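Long-range contacts in uncharacterized esterase YxiM (Bacillus subtilis, PDB 2O14), which is an uncharacterised member of the GDSL lipolytic enzyme family and probably acts as an ester hydrolase: residues I165-Y176 against Q184-P192; I228-L238 against K268-Q278. All coordinates share one frame; numbering follows the deposited sequence.

Interaction 1. Residues I165-Y176 against Q184-P192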
loop_
_atom_site.group_PDB
_atom_site.type_symbol
_atom_site.label_atom_id
_atom_site.label_comp_id
_atom_site.label_asym_id
_atom_site.label_seq_id
_atom_site.Cartn_x
_atom_site.Cartn_y
_atom_site.Cartn_z
ATOM N N ILE A 165 5.687 -9.533 -1.134
ATOM C CA ILE A 165 5.801 -8.797 -2.384
ATOM C C ILE A 165 5.457 -7.357 -2.005
ATOM O O ILE A 165 4.311 -7.070 -1.651
ATOM C CB ILE A 165 4.759 -9.241 -3.430
ATOM C CG1 ILE A 165 4.916 -10.727 -3.754
ATOM C CG2 ILE A 165 4.920 -8.401 -4.700
ATOM C CD1 ILE A 165 6.211 -11.056 -4.433
ATOM N N TYR A 166 6.438 -6.459 -2.053
ATOM C CA TYR A 166 6.185 -5.056 -1.725
ATOM C C TYR A 166 5.890 -4.336 -3.034
ATOM O O TYR A 166 6.718 -4.338 -3.950
ATOM C CB TYR A 166 7.406 -4.440 -1.043
ATOM C CG TYR A 166 7.688 -5.028 0.318
ATOM C CD1 TYR A 166 7.057 -4.532 1.458
ATOM C CD2 TYR A 166 8.552 -6.112 0.463
ATOM C CE1 TYR A 166 7.282 -5.099 2.710
ATOM C CE2 TYR A 166 8.780 -6.687 1.708
ATOM C CZ TYR A 166 8.143 -6.178 2.826
ATOM O OH TYR A 166 8.364 -6.756 4.052
ATOM N N VAL A 167 4.715 -3.724 -3.127
ATOM C CA VAL A 167 4.328 -3.036 -4.351
ATOM C C VAL A 167 4.420 -1.515 -4.292
ATOM O O VAL A 167 3.919 -0.881 -3.360
ATOM C CB VAL A 167 2.883 -3.406 -4.763
ATOM C CG1 VAL A 167 2.579 -2.861 -6.153
ATOM C CG2 VAL A 167 2.698 -4.914 -4.733
ATOM N N GLY A 168 5.065 -0.939 -5.303
ATOM C CA GLY A 168 5.182 0.502 -5.398
ATOM C C GLY A 168 4.434 0.936 -6.648
ATOM O O GLY A 168 4.431 0.212 -7.647
ATOM N N GLY A 169 3.783 2.094 -6.612
ATOM C CA GLY A 169 3.058 2.538 -7.790
ATOM C C GLY A 169 2.213 3.775 -7.574
ATOM O O GLY A 169 2.360 4.470 -6.565
ATOM N N ASP A 170 1.327 4.046 -8.531
ATOM C CA ASP A 170 0.441 5.205 -8.474
ATOM C C ASP A 170 -1.037 4.808 -8.389
ATOM O O ASP A 170 -1.379 3.753 -7.850
ATOM C CB ASP A 170 0.657 6.096 -9.703
ATOM C CG ASP A 170 0.545 5.325 -11.013
ATOM O OD1 ASP A 170 -0.303 4.412 -11.093
ATOM O OD2 ASP A 170 1.294 5.641 -11.963
ATOM N N SER A 171 -1.904 5.659 -8.937
ATOM C CA SER A 171 -3.350 5.437 -8.938
ATOM C C SER A 171 -3.811 4.167 -9.663
ATOM O O SER A 171 -4.872 3.617 -9.345
ATOM C CB SER A 171 -4.060 6.639 -9.566
ATOM O OG SER A 171 -3.805 7.830 -8.841
ATOM N N THR A 172 -3.039 3.706 -10.644
ATOM C CA THR A 172 -3.427 2.503 -11.376
ATOM C C THR A 172 -2.916 1.240 -10.684
ATOM O O THR A 172 -3.212 0.126 -11.123
ATOM C CB THR A 172 -2.897 2.522 -12.833
ATOM O OG1 THR A 172 -1.465 2.445 -12.835
ATOM C CG2 THR A 172 -3.321 3.801 -13.537
ATOM N N VAL A 173 -2.170 1.422 -9.593
ATOM C CA VAL A 173 -1.587 0.309 -8.838
ATOM C C VAL A 173 -2.063 0.193 -7.386
ATOM O O VAL A 173 -2.223 -0.912 -6.860
ATOM C CB VAL A 173 -0.039 0.431 -8.801
ATOM C CG1 VAL A 173 0.565 -0.740 -8.043
ATOM C CG2 VAL A 173 0.515 0.500 -10.218
ATOM N N CYS A 174 -2.292 1.336 -6.749
ATOM C CA CYS A 174 -2.689 1.396 -5.339
ATOM C C CYS A 174 -3.994 0.727 -4.936
ATOM O O CYS A 174 -4.771 0.260 -5.774
ATOM C CB CYS A 174 -2.732 2.855 -4.875
ATOM S SG CYS A 174 -4.113 3.800 -5.548
ATOM N N ASN A 175 -4.217 0.686 -3.624
ATOM C CA ASN A 175 -5.419 0.098 -3.056
ATOM C C ASN A 175 -6.537 1.125 -2.927
ATOM O O ASN A 175 -6.295 2.291 -2.608
ATOM C CB ASN A 175 -5.149 -0.458 -1.655
ATOM C CG ASN A 175 -4.278 -1.691 -1.665
ATOM O OD1 ASN A 175 -4.356 -2.511 -2.580
ATOM N ND2 ASN A 175 -3.458 -1.849 -0.624
ATOM N N TYR A 176 -7.760 0.682 -3.185
ATOM C CA TYR A 176 -8.934 1.528 -3.031
ATOM C C TYR A 176 -9.808 0.791 -2.013
ATOM O O TYR A 176 -9.773 -0.439 -1.940
ATOM C CB TYR A 176 -9.667 1.707 -4.363
ATOM C CG TYR A 176 -8.909 2.570 -5.343
ATOM C CD1 TYR A 176 -7.845 2.052 -6.084
ATOM C CD2 TYR A 176 -9.218 3.918 -5.489
ATOM C CE1 TYR A 176 -7.100 2.863 -6.950
ATOM C CE2 TYR A 176 -8.481 4.739 -6.348
ATOM C CZ TYR A 176 -7.425 4.207 -7.074
ATOM O OH TYR A 176 -6.686 5.017 -7.909
ATOM N N GLN A 184 -13.352 1.078 -8.053
ATOM C CA GLN A 184 -12.064 1.322 -8.687
ATOM C C GLN A 184 -11.026 0.481 -7.950
ATOM O O GLN A 184 -11.244 0.080 -6.804
ATOM C CB GLN A 184 -11.693 2.803 -8.575
ATOM C CG GLN A 184 -10.499 3.216 -9.430
ATOM C CD GLN A 184 -10.173 4.695 -9.308
ATOM O OE1 GLN A 184 -11.011 5.495 -8.885
ATOM N NE2 GLN A 184 -8.957 5.069 -9.696
ATOM N N ALA A 185 -9.902 0.213 -8.603
ATOM C CA ALA A 185 -8.842 -0.568 -7.978
ATOM C C ALA A 185 -7.533 -0.510 -8.764
ATOM O O ALA A 185 -7.528 -0.275 -9.972
ATOM C CB ALA A 185 -9.293 -2.017 -7.813
ATOM N N GLY A 186 -6.421 -0.701 -8.063
ATOM C CA GLY A 186 -5.124 -0.706 -8.714
ATOM C C GLY A 186 -4.817 -2.178 -8.873
ATOM O O GLY A 186 -5.285 -2.972 -8.063
ATOM N N TRP A 187 -4.047 -2.570 -9.881
ATOM C CA TRP A 187 -3.792 -3.997 -10.041
ATOM C C TRP A 187 -3.002 -4.613 -8.896
ATOM O O TRP A 187 -3.013 -5.827 -8.719
ATOM C CB TRP A 187 -3.137 -4.315 -11.399
ATOM C CG TRP A 187 -1.723 -3.852 -11.621
ATOM C CD1 TRP A 187 -1.320 -2.722 -12.274
ATOM C CD2 TRP A 187 -0.527 -4.571 -11.291
ATOM N NE1 TRP A 187 0.051 -2.698 -12.381
ATOM C CE2 TRP A 187 0.562 -3.821 -11.785
ATOM C CE3 TRP A 187 -0.272 -5.781 -10.628
ATOM C CZ2 TRP A 187 1.889 -4.241 -11.640
ATOM C CZ3 TRP A 187 1.048 -6.200 -10.482
ATOM C CH2 TRP A 187 2.111 -5.429 -10.987
ATOM N N GLY A 188 -2.331 -3.780 -8.106
ATOM C CA GLY A 188 -1.594 -4.303 -6.972
ATOM C C GLY A 188 -2.590 -4.784 -5.930
ATOM O O GLY A 188 -2.294 -5.644 -5.101
ATOM N N GLN A 189 -3.791 -4.221 -5.976
ATOM C CA GLN A 189 -4.846 -4.592 -5.047
ATOM C C GLN A 189 -5.434 -5.951 -5.432
ATOM O O GLN A 189 -5.986 -6.657 -4.590
ATOM C CB GLN A 189 -5.941 -3.524 -5.061
ATOM C CG GLN A 189 -7.197 -3.875 -4.275
ATOM C CD GLN A 189 -8.256 -2.788 -4.368
ATOM O OE1 GLN A 189 -9.398 -2.976 -3.943
ATOM N NE2 GLN A 189 -7.877 -1.640 -4.924
HETATM N N MSE A 190 -5.307 -6.312 -6.709
HETATM C CA MSE A 190 -5.831 -7.584 -7.206
HETATM C C MSE A 190 -4.772 -8.678 -7.273
HETATM O O MSE A 190 -5.082 -9.841 -7.519
HETATM C CB MSE A 190 -6.451 -7.398 -8.593
HETATM C CG MSE A 190 -7.948 -7.627 -8.615
HETATM SE SE MSE A 190 -8.907 -6.393 -7.475
HETATM C CE MSE A 190 -9.403 -5.107 -8.829
ATOM N N LEU A 191 -3.522 -8.295 -7.058
ATOM C CA LEU A 191 -2.413 -9.235 -7.086
ATOM C C LEU A 191 -2.659 -10.457 -6.201
ATOM O O LEU A 191 -2.470 -11.597 -6.632
ATOM C CB LEU A 191 -1.135 -8.538 -6.627
ATOM C CG LEU A 191 0.104 -8.674 -7.507
ATOM C CD1 LEU A 191 1.288 -8.082 -6.752
ATOM C CD2 LEU A 191 0.367 -10.135 -7.856
ATOM N N PRO A 192 -3.081 -10.238 -4.945
ATOM C CA PRO A 192 -3.320 -11.387 -4.067
ATOM C C PRO A 192 -4.243 -12.468 -4.633
ATOM O O PRO A 192 -4.174 -13.627 -4.218
ATOM C CB PRO A 192 -3.845 -10.744 -2.777
ATOM C CG PRO A 192 -4.374 -9.412 -3.219
ATOM C CD PRO A 192 -3.386 -8.972 -4.255
HETATM O O HOH W 1 -7.350 2.952 -11.053
#

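Interaction 2. Residues I228-L238 against K268-Q278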
loop_
_atom_site.group_PDB
_atom_site.type_symbol
_atom_site.label_atom_id
_atom_site.label_comp_id
_atom_site.label_asym_id
_atom_site.label_seq_id
_atom_site.Cartn_x
_atom_site.Cartn_y
_atom_site.Cartn_z
ATOM N N ILE A 228 12.004 -5.180 3.796
ATOM C CA ILE A 228 12.372 -6.013 2.653
ATOM C C ILE A 228 13.719 -6.711 2.859
ATOM O O ILE A 228 14.678 -6.113 3.341
ATOM C CB ILE A 228 12.377 -5.184 1.344
ATOM C CG1 ILE A 228 12.198 -6.115 0.143
ATOM C CG2 ILE A 228 13.662 -4.388 1.234
ATOM C CD1 ILE A 228 11.876 -5.389 -1.160
ATOM N N LYS A 229 13.777 -7.988 2.498
ATOM C CA LYS A 229 14.990 -8.784 2.663
ATOM C C LYS A 229 15.104 -9.861 1.586
ATOM O O LYS A 229 14.234 -9.985 0.724
ATOM C CB LYS A 229 14.985 -9.448 4.043
ATOM C CG LYS A 229 13.747 -10.286 4.325
ATOM C CD LYS A 229 13.811 -10.930 5.711
ATOM C CE LYS A 229 12.496 -11.604 6.076
ATOM N NZ LYS A 229 12.107 -12.651 5.100
ATOM N N PRO A 230 16.188 -10.656 1.619
ATOM C CA PRO A 230 16.339 -11.706 0.610
ATOM C C PRO A 230 15.103 -12.599 0.570
ATOM O O PRO A 230 14.575 -13.002 1.612
ATOM C CB PRO A 230 17.583 -12.456 1.081
ATOM C CG PRO A 230 18.408 -11.368 1.682
ATOM C CD PRO A 230 17.383 -10.583 2.482
ATOM N N GLY A 231 14.641 -12.894 -0.639
ATOM C CA GLY A 231 13.472 -13.733 -0.799
ATOM C C GLY A 231 12.264 -12.928 -1.230
ATOM O O GLY A 231 11.385 -13.443 -1.926
ATOM N N ASP A 232 12.223 -11.662 -0.819
ATOM C CA ASP A 232 11.112 -10.782 -1.164
ATOM C C ASP A 232 11.255 -10.175 -2.558
ATOM O O ASP A 232 12.309 -10.264 -3.193
ATOM C CB ASP A 232 10.990 -9.633 -0.153
ATOM C CG ASP A 232 10.739 -10.115 1.264
ATOM O OD1 ASP A 232 10.056 -11.148 1.439
ATOM O OD2 ASP A 232 11.214 -9.445 2.204
ATOM N N TYR A 233 10.178 -9.549 -3.019
ATOM C CA TYR A 233 10.162 -8.892 -4.316
ATOM C C TYR A 233 9.633 -7.471 -4.170
ATOM O O TYR A 233 8.674 -7.228 -3.430
ATOM C CB TYR A 233 9.276 -9.660 -5.303
ATOM C CG TYR A 233 9.904 -10.919 -5.842
ATOM C CD1 TYR A 233 10.995 -10.861 -6.704
ATOM C CD2 TYR A 233 9.402 -12.171 -5.501
ATOM C CE1 TYR A 233 11.574 -12.024 -7.218
ATOM C CE2 TYR A 233 9.972 -13.341 -6.009
ATOM C CZ TYR A 233 11.057 -13.258 -6.867
ATOM O OH TYR A 233 11.620 -14.412 -7.369
ATOM N N PHE A 234 10.282 -6.531 -4.850
ATOM C CA PHE A 234 9.837 -5.145 -4.846
ATOM C C PHE A 234 9.246 -4.952 -6.236
ATOM O O PHE A 234 9.980 -4.828 -7.214
ATOM C CB PHE A 234 11.009 -4.185 -4.631
ATOM C CG PHE A 234 10.646 -2.729 -4.792
ATOM C CD1 PHE A 234 9.422 -2.239 -4.330
ATOM C CD2 PHE A 234 11.547 -1.834 -5.370
ATOM C CE1 PHE A 234 9.100 -0.877 -4.438
ATOM C CE2 PHE A 234 11.236 -0.469 -5.482
ATOM C CZ PHE A 234 10.009 0.008 -5.013
HETATM N N MSE A 235 7.921 -4.967 -6.322
HETATM C CA MSE A 235 7.235 -4.801 -7.596
HETATM C C MSE A 235 6.919 -3.326 -7.750
HETATM O O MSE A 235 6.062 -2.785 -7.047
HETATM C CB MSE A 235 5.963 -5.636 -7.603
HETATM C CG MSE A 235 5.326 -5.773 -8.961
HETATM SE SE MSE A 235 4.362 -7.434 -9.065
HETATM C CE MSE A 235 5.666 -8.461 -10.056
ATOM N N LEU A 236 7.622 -2.682 -8.678
ATOM C CA LEU A 236 7.488 -1.247 -8.894
ATOM C C LEU A 236 6.990 -0.836 -10.287
ATOM O O LEU A 236 7.515 -1.283 -11.309
ATOM C CB LEU A 236 8.854 -0.601 -8.594
ATOM C CG LEU A 236 9.119 0.909 -8.504
ATOM C CD1 LEU A 236 9.215 1.488 -9.888
ATOM C CD2 LEU A 236 8.033 1.593 -7.700
ATOM N N GLN A 237 5.958 0.004 -10.316
ATOM C CA GLN A 237 5.415 0.512 -11.574
ATOM C C GLN A 237 5.061 1.989 -11.440
ATOM O O GLN A 237 4.037 2.346 -10.848
ATOM C CB GLN A 237 4.165 -0.252 -12.019
ATOM C CG GLN A 237 3.572 0.321 -13.318
ATOM C CD GLN A 237 2.312 -0.383 -13.784
ATOM O OE1 GLN A 237 2.336 -1.571 -14.101
ATOM N NE2 GLN A 237 1.203 0.352 -13.832
ATOM N N LEU A 238 5.924 2.838 -11.987
ATOM C CA LEU A 238 5.718 4.280 -11.964
ATOM C C LEU A 238 6.071 4.804 -13.347
ATOM O O LEU A 238 6.620 4.071 -14.172
ATOM C CB LEU A 238 6.613 4.935 -10.902
ATOM C CG LEU A 238 6.264 4.655 -9.436
ATOM C CD1 LEU A 238 7.394 5.129 -8.534
ATOM C CD2 LEU A 238 4.961 5.357 -9.071
ATOM N N LYS A 268 19.547 -4.746 0.039
ATOM C CA LYS A 268 18.924 -5.483 1.136
ATOM C C LYS A 268 18.876 -6.972 0.818
ATOM O O LYS A 268 18.462 -7.777 1.651
ATOM C CB LYS A 268 17.500 -4.980 1.383
ATOM C CG LYS A 268 17.397 -3.532 1.823
ATOM C CD LYS A 268 17.927 -3.326 3.234
ATOM C CE LYS A 268 17.666 -1.901 3.702
ATOM N NZ LYS A 268 18.093 -1.690 5.113
ATOM N N GLY A 269 19.291 -7.333 -0.394
ATOM C CA GLY A 269 19.287 -8.730 -0.791
ATOM C C GLY A 269 17.997 -9.176 -1.455
ATOM O O GLY A 269 17.873 -10.327 -1.871
ATOM N N ALA A 270 17.031 -8.269 -1.555
ATOM C CA ALA A 270 15.750 -8.581 -2.183
ATOM C C ALA A 270 15.843 -8.373 -3.694
ATOM O O ALA A 270 16.817 -7.798 -4.189
ATOM C CB ALA A 270 14.657 -7.695 -1.601
ATOM N N ASP A 271 14.836 -8.845 -4.424
ATOM C CA ASP A 271 14.825 -8.693 -5.875
ATOM C C ASP A 271 13.844 -7.621 -6.333
ATOM O O ASP A 271 12.886 -7.293 -5.628
ATOM C CB ASP A 271 14.487 -10.021 -6.557
ATOM C CG ASP A 271 15.606 -11.035 -6.435
ATOM O OD1 ASP A 271 16.767 -10.670 -6.726
ATOM O OD2 ASP A 271 15.325 -12.193 -6.058
ATOM N N VAL A 272 14.094 -7.083 -7.521
ATOM C CA VAL A 272 13.245 -6.040 -8.073
ATOM C C VAL A 272 12.585 -6.441 -9.383
ATOM O O VAL A 272 13.240 -6.977 -10.282
ATOM C CB VAL A 272 14.043 -4.754 -8.342
ATOM C CG1 VAL A 272 13.116 -3.684 -8.892
ATOM C CG2 VAL A 272 14.716 -4.279 -7.073
ATOM N N ILE A 273 11.286 -6.174 -9.482
ATOM C CA ILE A 273 10.527 -6.459 -10.692
ATOM C C ILE A 273 9.932 -5.138 -11.174
ATOM O O ILE A 273 9.011 -4.605 -10.547
ATOM C CB ILE A 273 9.356 -7.436 -10.433
ATOM C CG1 ILE A 273 9.882 -8.770 -9.894
ATOM C CG2 ILE A 273 8.574 -7.656 -11.727
ATOM C CD1 ILE A 273 8.795 -9.677 -9.380
ATOM N N LEU A 274 10.462 -4.609 -12.273
ATOM C CA LEU A 274 9.959 -3.354 -12.826
ATOM C C LEU A 274 8.831 -3.635 -13.812
ATOM O O LEU A 274 8.855 -4.640 -14.521
ATOM C CB LEU A 274 11.074 -2.595 -13.546
ATOM C CG LEU A 274 12.284 -2.145 -12.725
ATOM C CD1 LEU A 274 13.275 -1.470 -13.650
ATOM C CD2 LEU A 274 11.850 -1.191 -11.611
ATOM N N SER A 275 7.845 -2.743 -13.853
ATOM C CA SER A 275 6.718 -2.901 -14.762
ATOM C C SER A 275 6.464 -1.639 -15.573
ATOM O O SER A 275 6.468 -0.535 -15.033
ATOM C CB SER A 275 5.456 -3.256 -13.975
ATOM O OG SER A 275 4.317 -3.311 -14.822
ATOM N N THR A 276 6.255 -1.801 -16.875
ATOM C CA THR A 276 5.961 -0.660 -17.733
ATOM C C THR A 276 4.462 -0.424 -17.582
ATOM O O THR A 276 3.657 -1.316 -17.844
ATOM C CB THR A 276 6.301 -0.960 -19.212
ATOM O OG1 THR A 276 5.621 -2.151 -19.630
ATOM C CG2 THR A 276 7.809 -1.150 -19.379
ATOM N N PRO A 277 4.065 0.774 -17.128
ATOM C CA PRO A 277 2.630 1.023 -16.965
ATOM C C PRO A 277 1.815 0.958 -18.255
ATOM O O PRO A 277 2.254 1.427 -19.310
ATOM C CB PRO A 277 2.585 2.399 -16.293
ATOM C CG PRO A 277 3.865 3.050 -16.720
ATOM C CD PRO A 277 4.866 1.924 -16.672
ATOM N N GLN A 278 0.634 0.354 -18.171
ATOM C CA GLN A 278 -0.238 0.249 -19.335
ATOM C C GLN A 278 -0.664 1.643 -19.773
ATOM O O GLN A 278 -0.519 2.609 -19.015
ATOM C CB GLN A 278 -1.462 -0.605 -19.018
ATOM C CG GLN A 278 -1.714 -0.846 -17.549
ATOM C CD GLN A 278 -2.025 0.416 -16.791
ATOM O OE1 GLN A 278 -2.881 1.199 -17.200
ATOM N NE2 GLN A 278 -1.341 0.622 -15.675
HETATM O O HOH W 2 16.739 -12.700 -2.752
HETATM O O HOH W 3 13.842 -12.671 -3.832
HETATM O O HOH W 4 8.027 1.509 -13.718
#

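Interaction 1. Residues I165-Y176 against Q184-P192
G186 packs against the turn at T172 to C174, with CA atoms of V173 and G186 3.7 Å apart. Segment 165-176 runs from a strand into a loop; segment 184-192 leads into a short, irregular helical turn. W187 N donates to T172 O over 3.1 Å, and G188 N makes a weak bond to V173 O. A CB on G186 would clash with V173 C and C174 O, so glycine fits this close backbone approach.

Y176 has the largest share of the contact. Q184 CG sits over the face of the Y176 ring, 4.0 Å from the centroid, a CH-pi contact. The Q184 chain is extended, with CG anti to the backbone N (chi1 -169°), and this lays its amide over the ring with the two planes 29° apart. Y176 OH donates to S171 O at 2.7 Å. A water bridges S171 O and Q184 NE2. An alanine at Y176 is likely to cost Q184 the face it lies on and S171 O its hydroxyl donor. On the strand, L191 CD1 meets V167 CG2 at 4.0 Å and touches I165 CG2.

S171 is probably the nucleophile, and H342 probably a second active-site residue. D170 OD1 takes T172 N in an Asx turn and also T172 OG1, bracing the turn around S171. Y176 holds the S171 carbonyl, and Q184 reaches the neighbourhood of H342, consistent with second-shell support of the catalytic site.

Interaction 2. Residues I228-L238 against K268-Q278
Q237 lies along S275 and P277 at the C-terminal part of the pairing. Q237 CB is 3.8 Å from S275 CB. CG comes to S275 O and P277 CB, and Q237 CD lies 3.5 Å from P277 CA. The chain is extended, and a chi1 of 178° sets CG trans to the backbone N, which carries the amide past S275 to the proline. At the tip, Q237 OE1 accepts from S275 OG at 2.7 Å, in the carbonyl plane and on a lone pair. W187 NE1 also donates to this oxygen, so two donors grip it. Q237 NE2 rests on P277 CB at 3.5 Å.

Earlier in both segments, strands 233-237 and 271-275 pair in parallel. They belong to the central parallel sheet of the SGNH-hydrolase fold, and helix 251-266 makes the crossover between them. F234 and L236 each use N and O to bond the partner strand; I273 N to F234 O is nearly straight, at 175°. On one face I273 is wedged between Y233 and M235, both of which also touch I165 of the next strand. I273 CD1 meets Y233 CD1 at 3.7 Å and packs tightly on selenomethionine M235 CE at 3.4 Å. On the other face L236 and L274 lie side by side. Ahead of both strands, A270 CB presses on I228 CG1 at 3.4 Å. One water joins G231 N to G269 O, and another joins D232 O to D271 OD2.

The chain first builds N-terminal beta sheets, then enters the parallel sheet on strand 164-169. Interaction 1 then closes a short loop, bringing 184-192 back against the turn that holds S171. Strand 201-204 follows and pairs with the outer side of 164-169. Interaction 2 opens later, at I228, and closes a longer loop through helix 251-266. The two loops are in series; neither nests in nor crosses the other. They meet in space because strands 164-169 and 233-237 are neighbours in the parallel sheet, where Y166 and G168 bond to M235. The T172 side chain also packs on Q237. Together the contacts tie the loop of the probable nucleophile to the middle of the sheet.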